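Local coordinates for protein putative ABC type-2 transporter (Thermotoga maritima MSB8, PDB 3CNI) that is one domain of a putative ABC-2 family membrane protein that probably takes part in ATP-driven transport, and binds calcium ions, at residues Q11-I15 and V93-I98; I102-K106 and P126-V130; Q131-L135 and H143-M149. Numbering follows the deposited sequence.

Overall arrangement
All three contacts lie in one alpha/beta domain, whose mixed six-stranded sheet is covered on one face by helix 89-107. Contact 1 joins strand 12-17 to the first half of that helix; contact 2 joins its second half to the start of strand 127-135; contact 3 follows along the same strand and packs its end against helix 145-152. They come in this order along the chain. Contact 1 has its centre about 14 Å from those of contact 2 and contact 3, whose own centres lie about 17 Å apart. Contacts 1 and 3 touch through Thr95 and Glu146, beside the calcium bound by Ser99 and Glu146, so the metal joins helix 89-107 to helix 145-152.

Contact 1 (Q11-I15 and V93-I98); sequences QKVAI and VSTGTI
Helix 89-107 packs on one face of the mixed sheet of this alpha/beta domain, and here its segment Val93-Ile98 meets the beginning of strand 12-17. Gln11 to Ile15 are extended, with psi between 124° and 144°, while Val93-Ile98 is regular helix, with Thr97 N to Val93 O at 2.9 Å and Ile98 N to Ser94 O at 2.9 Å. The nearest CA atoms are those of Gln11 and Ser94, 6.6 Å apart, and the segments diverge from there, so that Ala14 and Ile15 make no contact with the helix.

Gln11 dominates. Its m, m rotamer, with chi3 near -51°, folds the chain over the helix surface: CG lies 4.0 Å from Thr97 CG2 and 4.2 Å from Ile98 CG1, and NE2 is 4.1 Å from Val93 CG1. A long amide suits this edge, because its methylenes cover apolar groups while its end stays polar. Val13, in the t rotamer, points its branched side chain inward, and CG2 meets Ile98 CD1 at 3.9 Å; Ile98 (m, t) also packs on Ala58 of the neighbouring strand. Thr97 is m, which turns OG1 back to Val93 O at 2.5 Å and leaves CG2 for Gln11. Val93 and Thr97 also pack on Val107 of the second subunit. Ser94, also m, donates from OG to Gln11 OE1, a very short hydrogen bond of 2.4 Å.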
ATOM      1  N   GLN A  11       1.172  11.810  10.905  1.00 66.88           N
ATOM      2  CA  GLN A  11       2.457  11.976  10.082  1.00 66.29           C
ATOM      3  C   GLN A  11       2.453  13.345   9.487  1.00 65.21           C
ATOM      4  O   GLN A  11       1.425  13.859   9.087  1.00 65.42           O
ATOM      5  CB  GLN A  11       2.648  10.995   8.940  1.00 65.17           C
ATOM      6  CG  GLN A  11       2.889   9.554   9.295  1.00 67.15           C
ATOM      7  CD  GLN A  11       4.088   9.317  10.152  1.00 68.55           C
ATOM      8  OE1 GLN A  11       5.184   9.783   9.853  1.00 70.14           O
ATOM      9  NE2 GLN A  11       3.897   8.558  11.232  1.00 67.77           N
ATOM     10  N   LYS A  12       3.651  13.880   9.438  1.00 64.01           N
ATOM     11  CA  LYS A  12       3.941  15.209   8.944  1.00 63.86           C
ATOM     12  C   LYS A  12       4.419  15.015   7.499  1.00 63.22           C
ATOM     13  O   LYS A  12       5.348  14.247   7.230  1.00 62.50           O
ATOM     14  CB  LYS A  12       4.999  15.906   9.821  1.00 63.36           C
ATOM     15  CG  LYS A  12       4.432  16.627  11.057  1.00 66.09           C
ATOM     16  CD  LYS A  12       4.570  15.842  12.372  1.00 68.07           C
ATOM     17  CE  LYS A  12       3.399  16.151  13.358  1.00 69.20           C
ATOM     18  N   VAL A  13       3.732  15.705   6.591  1.00 62.37           N
ATOM     19  CA  VAL A  13       3.989  15.652   5.175  1.00 61.39           C
ATOM     20  C   VAL A  13       3.856  17.061   4.544  1.00 60.42           C
ATOM     21  O   VAL A  13       3.012  17.811   4.920  1.00 60.94           O
ATOM     22  CB  VAL A  13       2.985  14.650   4.508  1.00 62.49           C
ATOM     23  CG1 VAL A  13       3.138  14.609   3.018  1.00 62.23           C
ATOM     24  CG2 VAL A  13       3.114  13.223   5.109  1.00 58.83           C
ATOM     25  N   ALA A  14       4.748  17.395   3.616  1.00 59.18           N
ATOM     26  CA  ALA A  14       4.605  18.528   2.698  1.00 57.74           C
ATOM     27  C   ALA A  14       3.976  18.040   1.418  1.00 57.30           C
ATOM     28  O   ALA A  14       4.415  17.043   0.848  1.00 56.79           O
ATOM     29  CB  ALA A  14       5.929  19.158   2.375  1.00 56.69           C
ATOM     30  N   ILE A  15       2.948  18.757   0.965  1.00 57.24           N
ATOM     31  CA  ILE A  15       2.357  18.535  -0.358  1.00 57.01           C
ATOM     32  C   ILE A  15       2.754  19.669  -1.278  1.00 57.14           C
ATOM     33  O   ILE A  15       2.561  20.818  -0.992  1.00 57.26           O
ATOM     34  CB  ILE A  15       0.847  18.410  -0.294  1.00 56.92           C
ATOM     35  CG1 ILE A  15       0.434  17.360   0.742  1.00 58.59           C
ATOM     36  CG2 ILE A  15       0.231  18.079  -1.715  1.00 57.11           C
ATOM     37  CD1 ILE A  15      -1.023  17.605   1.293  1.00 59.35           C
ATOM     38  N   VAL A  93       7.571   3.294  10.710  1.00 65.24           N
ATOM     39  CA  VAL A  93       6.165   3.637  10.965  1.00 65.17           C
ATOM     40  C   VAL A  93       5.661   4.689   9.996  1.00 65.31           C
ATOM     41  O   VAL A  93       4.541   4.577   9.466  1.00 65.46           O
ATOM     42  CB  VAL A  93       5.944   4.070  12.412  1.00 66.24           C
ATOM     43  CG1 VAL A  93       4.588   4.800  12.591  1.00 64.37           C
ATOM     44  CG2 VAL A  93       6.074   2.819  13.324  1.00 64.77           C
ATOM     45  N   SER A  94       6.498   5.687   9.723  1.00 64.56           N
ATOM     46  CA  SER A  94       6.171   6.694   8.669  1.00 63.63           C
ATOM     47  C   SER A  94       6.052   6.107   7.300  1.00 64.37           C
ATOM     48  O   SER A  94       5.159   6.461   6.516  1.00 64.69           O
ATOM     49  CB  SER A  94       7.227   7.804   8.564  1.00 64.00           C
ATOM     50  OG  SER A  94       7.247   8.623   9.724  1.00 57.76           O
ATOM     51  N   THR A  95       7.007   5.265   6.959  1.00 65.27           N
ATOM     52  CA  THR A  95       6.983   4.611   5.653  1.00 66.44           C
ATOM     53  C   THR A  95       5.720   3.824   5.400  1.00 66.16           C
ATOM     54  O   THR A  95       5.041   4.026   4.413  1.00 67.73           O
ATOM     55  CB  THR A  95       8.171   3.678   5.486  1.00 67.06           C
ATOM     56  OG1 THR A  95       9.361   4.464   5.536  1.00 70.78           O
ATOM     57  CG2 THR A  95       8.173   3.085   4.129  1.00 70.41           C
ATOM     58  N   GLY A  96       5.414   2.912   6.306  1.00 65.94           N
ATOM     59  CA  GLY A  96       4.194   2.117   6.245  1.00 65.35           C
ATOM     60  C   GLY A  96       2.931   2.947   6.298  1.00 65.93           C
ATOM     61  O   GLY A  96       1.975   2.692   5.589  1.00 66.72           O
ATOM     62  N   THR A  97       2.909   3.937   7.165  1.00 65.56           N
ATOM     63  CA  THR A  97       1.706   4.802   7.316  1.00 65.59           C
ATOM     64  C   THR A  97       1.415   5.624   6.099  1.00 64.29           C
ATOM     65  O   THR A  97       0.299   5.700   5.692  1.00 66.09           O
ATOM     66  CB  THR A  97       1.796   5.753   8.549  1.00 65.17           C
ATOM     67  OG1 THR A  97       2.045   4.968   9.691  1.00 68.03           O
ATOM     68  CG2 THR A  97       0.521   6.422   8.808  1.00 63.40           C
ATOM     69  N   ILE A  98       2.425   6.242   5.522  1.00 64.39           N
ATOM     70  CA  ILE A  98       2.254   7.092   4.308  1.00 63.36           C
ATOM     71  C   ILE A  98       1.896   6.213   3.099  1.00 63.56           C
ATOM     72  O   ILE A  98       1.071   6.570   2.246  1.00 63.05           O
ATOM     73  CB  ILE A  98       3.493   8.039   4.103  1.00 63.02           C
ATOM     74  CG1 ILE A  98       3.425   9.125   5.184  1.00 63.57           C
ATOM     75  CG2 ILE A  98       3.585   8.652   2.749  1.00 59.36           C
ATOM     76  CD1 ILE A  98       4.776   9.724   5.559  1.00 61.76           C
TER

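Contact 2 (I102-K106 and P126-V130); sequences IESLK and PLEIV
Apolar packing makes up most of this contact, in which helical Ile102-Lys106 runs nearly antiparallel to the strand Leu127-Val130: the axes are inclined at 162° and approach to 10.7 Å. The closest CA pairs are Ile102 with Ile129, 8.9 Å, and Lys106 with Pro126, 6.6 Å. Leu127 (m, t) points toward the helix and fills the middle, its CD1 lying 4.4 Å from Ile102 CG2 and 4.1 Å from Leu105 CD2. Ile129 (m, m) adds CD1 at 3.8 Å from Ile102 CG2. Alternation along the strand sends Leu127 and Ile129 inward and leaves Glu128 exposed, so branched aliphatic and charged residues each suit their face. The aliphatic part of Lys106 extends this packing. Its chi2 to chi4 are all t, so the chain is extended: CB sits 4.0 Å from Pro126 CG, and CG 3.8 Å from Leu127 CD1. The compact, puckered proline ring, just before the strand, offers CG as an apolar surface for the lysine methylenes.

Such helix-on-sheet packing is the basic layer of an alpha/beta fold; strand 76-84, the neighbour of this strand, supplies Leu78 to Ile102 and Ile129, and helix 22-32 meets Leu105 through Ala30 and Leu31.

Charge pairing stays within the helix. Lys106 NZ forms a salt bridge to Glu103 OE1 at 2.9 Å, with OE2 at 3.1 Å; both hydrogen bonds are weak.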
ATOM      1  N   ILE A 102      -1.357   6.562   0.608  1.00 66.79           N
ATOM      2  CA  ILE A 102      -1.376   6.625  -0.840  1.00 66.61           C
ATOM      3  C   ILE A 102      -2.439   5.627  -1.389  1.00 66.69           C
ATOM      4  O   ILE A 102      -3.135   5.885  -2.390  1.00 65.56           O
ATOM      5  CB  ILE A 102       0.036   6.313  -1.441  1.00 67.90           C
ATOM      6  CG1 ILE A 102       1.051   7.403  -1.054  1.00 68.40           C
ATOM      7  CG2 ILE A 102      -0.045   6.159  -2.930  1.00 66.27           C
ATOM      8  CD1 ILE A 102       0.417   8.729  -0.872  1.00 71.86           C
ATOM      9  N   GLU A 103      -2.551   4.476  -0.737  1.00 66.80           N
ATOM     10  CA  GLU A 103      -3.564   3.455  -1.165  1.00 66.21           C
ATOM     11  C   GLU A 103      -4.895   4.081  -0.992  1.00 65.62           C
ATOM     12  O   GLU A 103      -5.785   4.018  -1.843  1.00 66.46           O
ATOM     13  CB  GLU A 103      -3.478   2.172  -0.344  1.00 65.61           C
ATOM     14  CG  GLU A 103      -2.265   1.360  -0.626  1.00 68.18           C
ATOM     15  CD  GLU A 103      -2.223   0.843  -2.052  1.00 68.29           C
ATOM     16  OE1 GLU A 103      -3.264   0.884  -2.754  1.00 71.66           O
ATOM     17  OE2 GLU A 103      -1.146   0.403  -2.481  1.00 69.60           O
ATOM     18  N   SER A 104      -5.038   4.757   0.113  1.00 65.11           N
ATOM     19  CA  SER A 104      -6.382   5.296   0.442  1.00 65.30           C
ATOM     20  C   SER A 104      -6.797   6.415  -0.526  1.00 63.99           C
ATOM     21  O   SER A 104      -7.958   6.617  -0.852  1.00 65.44           O
ATOM     22  CB  SER A 104      -6.371   5.742   1.922  1.00 65.13           C
ATOM     23  OG  SER A 104      -7.479   6.555   2.139  1.00 70.10           O
ATOM     24  N   LEU A 105      -5.818   7.122  -1.037  1.00 63.83           N
ATOM     25  CA  LEU A 105      -6.040   8.199  -1.992  1.00 63.96           C
ATOM     26  C   LEU A 105      -6.601   7.659  -3.314  1.00 65.02           C
ATOM     27  O   LEU A 105      -7.406   8.277  -4.015  1.00 63.94           O
ATOM     28  CB  LEU A 105      -4.727   8.948  -2.246  1.00 63.90           C
ATOM     29  CG  LEU A 105      -4.765   9.950  -3.406  1.00 64.31           C
ATOM     30  CD1 LEU A 105      -5.844  11.142  -3.194  1.00 64.78           C
ATOM     31  CD2 LEU A 105      -3.351  10.429  -3.726  1.00 60.25           C
ATOM     32  N   LYS A 106      -6.182   6.444  -3.629  1.00 65.35           N
ATOM     33  CA  LYS A 106      -6.562   5.848  -4.873  1.00 65.19           C
ATOM     34  C   LYS A 106      -8.053   5.616  -4.841  1.00 66.02           C
ATOM     35  O   LYS A 106      -8.751   5.817  -5.852  1.00 64.75           O
ATOM     36  CB  LYS A 106      -5.891   4.509  -5.034  1.00 66.11           C
ATOM     37  CG  LYS A 106      -4.350   4.565  -5.178  1.00 67.23           C
ATOM     38  CD  LYS A 106      -3.850   3.149  -5.331  1.00 67.67           C
ATOM     39  CE  LYS A 106      -2.330   3.124  -5.392  1.00 71.14           C
ATOM     40  NZ  LYS A 106      -1.901   1.729  -5.164  1.00 70.26           N
ATOM     41  N   PRO A 126      -4.547   3.669 -10.553  1.00 20.00           N
ATOM     42  CA  PRO A 126      -4.667   4.988 -11.119  1.00 20.00           C
ATOM     43  C   PRO A 126      -3.360   5.711 -11.080  1.00 20.00           C
ATOM     44  O   PRO A 126      -3.202   6.649 -11.816  1.00 20.00           O
ATOM     45  CB  PRO A 126      -5.640   5.645 -10.176  1.00 20.00           C
ATOM     46  CG  PRO A 126      -5.499   4.910  -8.976  1.00 20.00           C
ATOM     47  CD  PRO A 126      -5.393   3.546  -9.376  1.00 20.00           C
ATOM     48  N   LEU A 127      -2.441   5.285 -10.222  1.00 60.11           N
ATOM     49  CA  LEU A 127      -1.271   6.104  -9.929  1.00 62.81           C
ATOM     50  C   LEU A 127       0.018   5.381 -10.304  1.00 64.57           C
ATOM     51  O   LEU A 127       0.152   4.177 -10.085  1.00 65.87           O
ATOM     52  CB  LEU A 127      -1.245   6.493  -8.450  1.00 63.04           C
ATOM     53  CG  LEU A 127      -2.439   7.303  -7.940  1.00 62.91           C
ATOM     54  CD1 LEU A 127      -2.321   7.551  -6.445  1.00 59.46           C
ATOM     55  CD2 LEU A 127      -2.559   8.617  -8.698  1.00 63.23           C
ATOM     56  N   GLU A 128       0.964   6.123 -10.871  1.00 64.75           N
ATOM     57  CA  GLU A 128       2.328   5.660 -10.983  1.00 66.97           C
ATOM     58  C   GLU A 128       3.254   6.361  -9.965  1.00 67.12           C
ATOM     59  O   GLU A 128       3.744   7.473 -10.202  1.00 67.12           O
ATOM     60  CB  GLU A 128       2.776   5.952 -12.385  1.00 66.99           C
ATOM     61  CG  GLU A 128       4.110   5.477 -12.719  1.00 72.76           C
ATOM     62  CD  GLU A 128       4.392   5.790 -14.180  1.00 79.62           C
ATOM     63  OE1 GLU A 128       3.516   5.404 -15.037  1.00 83.52           O
ATOM     64  OE2 GLU A 128       5.432   6.455 -14.453  1.00 80.79           O
ATOM     65  N   ILE A 129       3.470   5.659  -8.847  1.00 67.89           N
ATOM     66  CA  ILE A 129       4.262   6.133  -7.684  1.00 67.62           C
ATOM     67  C   ILE A 129       5.774   6.035  -7.891  1.00 67.44           C
ATOM     68  O   ILE A 129       6.343   4.955  -7.947  1.00 66.95           O
ATOM     69  CB  ILE A 129       3.945   5.369  -6.383  1.00 68.44           C
ATOM     70  CG1 ILE A 129       2.432   5.315  -6.067  1.00 68.02           C
ATOM     71  CG2 ILE A 129       4.723   5.983  -5.205  1.00 68.66           C
ATOM     72  CD1 ILE A 129       1.706   6.602  -6.249  1.00 70.65           C
ATOM     73  N   VAL A 130       6.406   7.206  -8.018  1.00 67.02           N
ATOM     74  CA  VAL A 130       7.873   7.341  -8.068  1.00 66.02           C
ATOM     75  C   VAL A 130       8.405   7.793  -6.700  1.00 65.14           C
ATOM     76  O   VAL A 130       7.924   8.775  -6.124  1.00 64.81           O
ATOM     77  CB  VAL A 130       8.312   8.351  -9.149  1.00 66.19           C
ATOM     78  CG1 VAL A 130       9.822   8.485  -9.178  1.00 65.31           C
ATOM     79  CG2 VAL A 130       7.763   7.932 -10.541  1.00 67.24           C
TER

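Contact 3 (Q131-L135 and H143-M149); sequences QHTYL and HSPEAIM. With CA (calcium ion), chain B.
Thr133 lies over the start of helix 145-152, its OG1 donating a 2.7 Å hydrogen bond to His143 O and sitting 3.5 Å from Pro145 CD, while its CB is 4.2 Å from Ile148 CG1. The m rotamer brings the hydroxyl to that carbonyl, and the beta-branched residue suits a strand that must offer both a polar and an apolar contact. Gln131-Leu135 is extended; its alternate residues Gln131, Thr133 and Leu135 point toward the helix. Closest CA pairs are Gln131 with Ser144, 5.1 Å, and His132 with His143, 5.0 Å; beyond them strand and helix axes diverge at 51°, with a closest approach of 8.5 Å.

Leu135 (t, p) meets the helix farther on, with CD2 at 4.0 Å from Ile148 CG2 and 3.5 Å from CE of selenomethionine Met149.

Strands 127-135 and 138-140 form an antiparallel beta hairpin, and helix 145-152 follows it and packs on the sheet. Ser144 is the N-cap, and its p rotamer lets OG accept from Ala147 N at 3.1 Å. Pro145 suits the first turn, where its missing amide hydrogen costs nothing.

At the other edge Glu146 binds calcium through OE2 at 2.5 Å; four waters, at 2.3 to 2.5 Å, and Ser99 are further ligands. Water 1, one of those four, donates to Glu146 OE1 at 2.5 Å and to Gln131 OE1 at 2.8 Å, which also accepts from Trp82 NE1, so the strand reaches the metal through its second shell.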
ATOM      1  N   GLN A 131       9.413   7.080  -6.185  1.00 63.56           N
ATOM      2  CA  GLN A 131       9.915   7.369  -4.836  1.00 60.82           C
ATOM      3  C   GLN A 131      11.368   7.681  -4.863  1.00 59.29           C
ATOM      4  O   GLN A 131      12.126   7.134  -5.639  1.00 59.02           O
ATOM      5  CB  GLN A 131       9.640   6.206  -3.899  1.00 61.44           C
ATOM      6  CG  GLN A 131       8.246   5.673  -3.946  1.00 58.69           C
ATOM      7  CD  GLN A 131       7.955   4.695  -2.821  1.00 59.54           C
ATOM      8  OE1 GLN A 131       8.193   4.971  -1.670  1.00 62.09           O
ATOM      9  NE2 GLN A 131       7.434   3.547  -3.162  1.00 60.03           N
ATOM     10  N   HIS A 132      11.734   8.665  -4.055  1.00 59.81           N
ATOM     11  CA  HIS A 132      13.152   9.120  -3.829  1.00 58.67           C
ATOM     12  C   HIS A 132      13.433   9.146  -2.377  1.00 58.33           C
ATOM     13  O   HIS A 132      12.560   9.533  -1.582  1.00 58.29           O
ATOM     14  CB  HIS A 132      13.409  10.529  -4.389  1.00 58.96           C
ATOM     15  CG  HIS A 132      12.827  10.744  -5.743  1.00 59.92           C
ATOM     16  ND1 HIS A 132      13.418  10.262  -6.882  1.00 62.87           N
ATOM     17  CD2 HIS A 132      11.656  11.294  -6.136  1.00 62.30           C
ATOM     18  CE1 HIS A 132      12.657  10.539  -7.924  1.00 60.76           C
ATOM     19  NE2 HIS A 132      11.587  11.175  -7.499  1.00 58.53           N
ATOM     20  N   THR A 133      14.653   8.742  -2.028  1.00 58.68           N
ATOM     21  CA  THR A 133      15.068   8.619  -0.637  1.00 58.19           C
ATOM     22  C   THR A 133      16.364   9.300  -0.269  1.00 58.55           C
ATOM     23  O   THR A 133      17.456   8.999  -0.788  1.00 58.28           O
ATOM     24  CB  THR A 133      15.204   7.146  -0.247  1.00 58.36           C
ATOM     25  OG1 THR A 133      13.975   6.483  -0.551  1.00 58.26           O
ATOM     26  CG2 THR A 133      15.503   6.988   1.247  1.00 57.28           C
ATOM     27  N   TYR A 134      16.199  10.210   0.680  1.00 59.18           N
ATOM     28  CA  TYR A 134      17.293  10.769   1.468  1.00 60.39           C
ATOM     29  C   TYR A 134      17.551   9.907   2.679  1.00 60.92           C
ATOM     30  O   TYR A 134      16.694   9.701   3.543  1.00 59.69           O
ATOM     31  CB  TYR A 134      16.995  12.189   1.960  1.00 60.48           C
ATOM     32  CG  TYR A 134      17.140  13.266   0.930  1.00 60.84           C
ATOM     33  CD1 TYR A 134      18.374  13.798   0.607  1.00 63.38           C
ATOM     34  CD2 TYR A 134      16.038  13.766   0.296  1.00 63.24           C
ATOM     35  CE1 TYR A 134      18.493  14.806  -0.332  1.00 63.90           C
ATOM     36  CE2 TYR A 134      16.137  14.760  -0.638  1.00 64.47           C
ATOM     37  CZ  TYR A 134      17.349  15.277  -0.953  1.00 64.63           C
ATOM     38  OH  TYR A 134      17.391  16.275  -1.898  1.00 67.94           O
ATOM     39  N   LEU A 135      18.772   9.428   2.725  1.00 62.72           N
ATOM     40  CA  LEU A 135      19.308   8.778   3.911  1.00 64.64           C
ATOM     41  C   LEU A 135      20.561   9.535   4.319  1.00 65.33           C
ATOM     42  O   LEU A 135      21.540   9.646   3.561  1.00 64.43           O
ATOM     43  CB  LEU A 135      19.632   7.314   3.616  1.00 65.39           C
ATOM     44  CG  LEU A 135      20.381   6.521   4.690  1.00 67.37           C
ATOM     45  CD1 LEU A 135      19.734   6.686   6.043  1.00 68.65           C
ATOM     46  CD2 LEU A 135      20.416   5.051   4.281  1.00 70.39           C
ATOM     47  N   HIS A 143      14.565   5.489  -5.778  1.00 60.75           N
ATOM     48  CA  HIS A 143      14.496   4.402  -4.862  1.00 59.36           C
ATOM     49  C   HIS A 143      13.655   4.749  -3.714  1.00 59.14           C
ATOM     50  O   HIS A 143      13.729   5.847  -3.175  1.00 59.71           O
ATOM     51  CB  HIS A 143      15.891   4.026  -4.352  1.00 60.00           C
ATOM     52  CG  HIS A 143      16.794   3.477  -5.406  1.00 57.87           C
ATOM     53  ND1 HIS A 143      17.248   4.232  -6.462  1.00 56.99           N
ATOM     54  CD2 HIS A 143      17.367   2.261  -5.537  1.00 56.18           C
ATOM     55  CE1 HIS A 143      18.021   3.488  -7.232  1.00 55.35           C
ATOM     56  NE2 HIS A 143      18.142   2.300  -6.667  1.00 55.74           N
ATOM     57  N   SER A 144      12.885   3.753  -3.320  1.00 59.27           N
ATOM     58  CA  SER A 144      12.120   3.723  -2.068  1.00 58.75           C
ATOM     59  C   SER A 144      12.988   3.407  -0.849  1.00 59.04           C
ATOM     60  O   SER A 144      14.133   2.868  -0.987  1.00 58.76           O
ATOM     61  CB  SER A 144      11.027   2.626  -2.177  1.00 59.19           C
ATOM     62  OG  SER A 144      11.557   1.313  -2.040  1.00 57.88           O
ATOM     63  N   PRO A 145      12.472   3.712   0.360  1.00 58.95           N
ATOM     64  CA  PRO A 145      13.232   3.377   1.554  1.00 59.02           C
ATOM     65  C   PRO A 145      13.431   1.901   1.751  1.00 59.57           C
ATOM     66  O   PRO A 145      14.459   1.480   2.244  1.00 59.19           O
ATOM     67  CB  PRO A 145      12.386   3.959   2.692  1.00 59.24           C
ATOM     68  CG  PRO A 145      11.565   5.054   2.065  1.00 59.37           C
ATOM     69  CD  PRO A 145      11.293   4.557   0.667  1.00 59.90           C
ATOM     70  N   GLU A 146      12.427   1.121   1.366  1.00 61.18           N
ATOM     71  CA  GLU A 146      12.536  -0.348   1.413  1.00 61.92           C
ATOM     72  C   GLU A 146      13.746  -0.788   0.610  1.00 62.05           C
ATOM     73  O   GLU A 146      14.562  -1.627   1.039  1.00 62.65           O
ATOM     74  CB  GLU A 146      11.338  -1.007   0.792  1.00 62.71           C
ATOM     75  CG  GLU A 146       9.975  -0.838   1.539  1.00 66.59           C
ATOM     76  CD  GLU A 146       9.092   0.412   1.177  1.00 67.94           C
ATOM     77  OE1 GLU A 146       9.538   1.542   0.783  1.00 69.79           O
ATOM     78  OE2 GLU A 146       7.897   0.243   1.391  1.00 69.35           O
ATOM     79  N   ALA A 147      13.816  -0.266  -0.609  1.00 62.17           N
ATOM     80  CA  ALA A 147      14.904  -0.634  -1.568  1.00 61.29           C
ATOM     81  C   ALA A 147      16.231  -0.244  -0.980  1.00 60.52           C
ATOM     82  O   ALA A 147      17.161  -1.003  -0.985  1.00 60.79           O
ATOM     83  CB  ALA A 147      14.724   0.050  -2.936  1.00 60.06           C
ATOM     84  N   ILE A 148      16.314   0.963  -0.466  1.00 61.31           N
ATOM     85  CA  ILE A 148      17.589   1.433   0.074  1.00 62.22           C
ATOM     86  C   ILE A 148      17.975   0.602   1.284  1.00 63.16           C
ATOM     87  O   ILE A 148      19.112   0.241   1.478  1.00 60.76           O
ATOM     88  CB  ILE A 148      17.605   2.921   0.425  1.00 62.14           C
ATOM     89  CG1 ILE A 148      17.484   3.702  -0.865  1.00 61.77           C
ATOM     90  CG2 ILE A 148      18.958   3.268   1.063  1.00 60.60           C
ATOM     91  CD1 ILE A 148      18.645   3.418  -1.821  1.00 61.75           C
HETATM   92  N   MSE A 149      16.978   0.269   2.073  1.00 64.52           N
HETATM   93  CA  MSE A 149      17.248  -0.487   3.287  1.00 65.97           C
HETATM   94  C   MSE A 149      17.586  -1.915   2.942  1.00 65.53           C
HETATM   95  O   MSE A 149      18.399  -2.484   3.584  1.00 64.86           O
HETATM   96  CB  MSE A 149      16.033  -0.426   4.237  1.00 67.27           C
HETATM   97  CG  MSE A 149      15.755   0.980   4.790  1.00 70.51           C
HETATM   98 SE   MSE A 149      17.226   1.479   6.044  1.00 80.27          SE
HETATM   99  CE  MSE A 149      17.575   3.258   5.260  1.00 79.38           C
TER
HETATM  100 CA    CA B 201       5.846   1.482   0.745  1.00 62.58          CA
HETATM  101  O   HOH W   1       7.658   3.199   0.470  1.00 43.77           O
HETATM  102  O   HOH W   2       4.318   2.331  -0.838  1.00 60.01           O
HETATM  103  O   HOH W   3       4.836  -0.639   0.366  1.00 57.89           O
HETATM  104  O   HOH W   4       5.247   0.652   2.838  1.00 46.81           O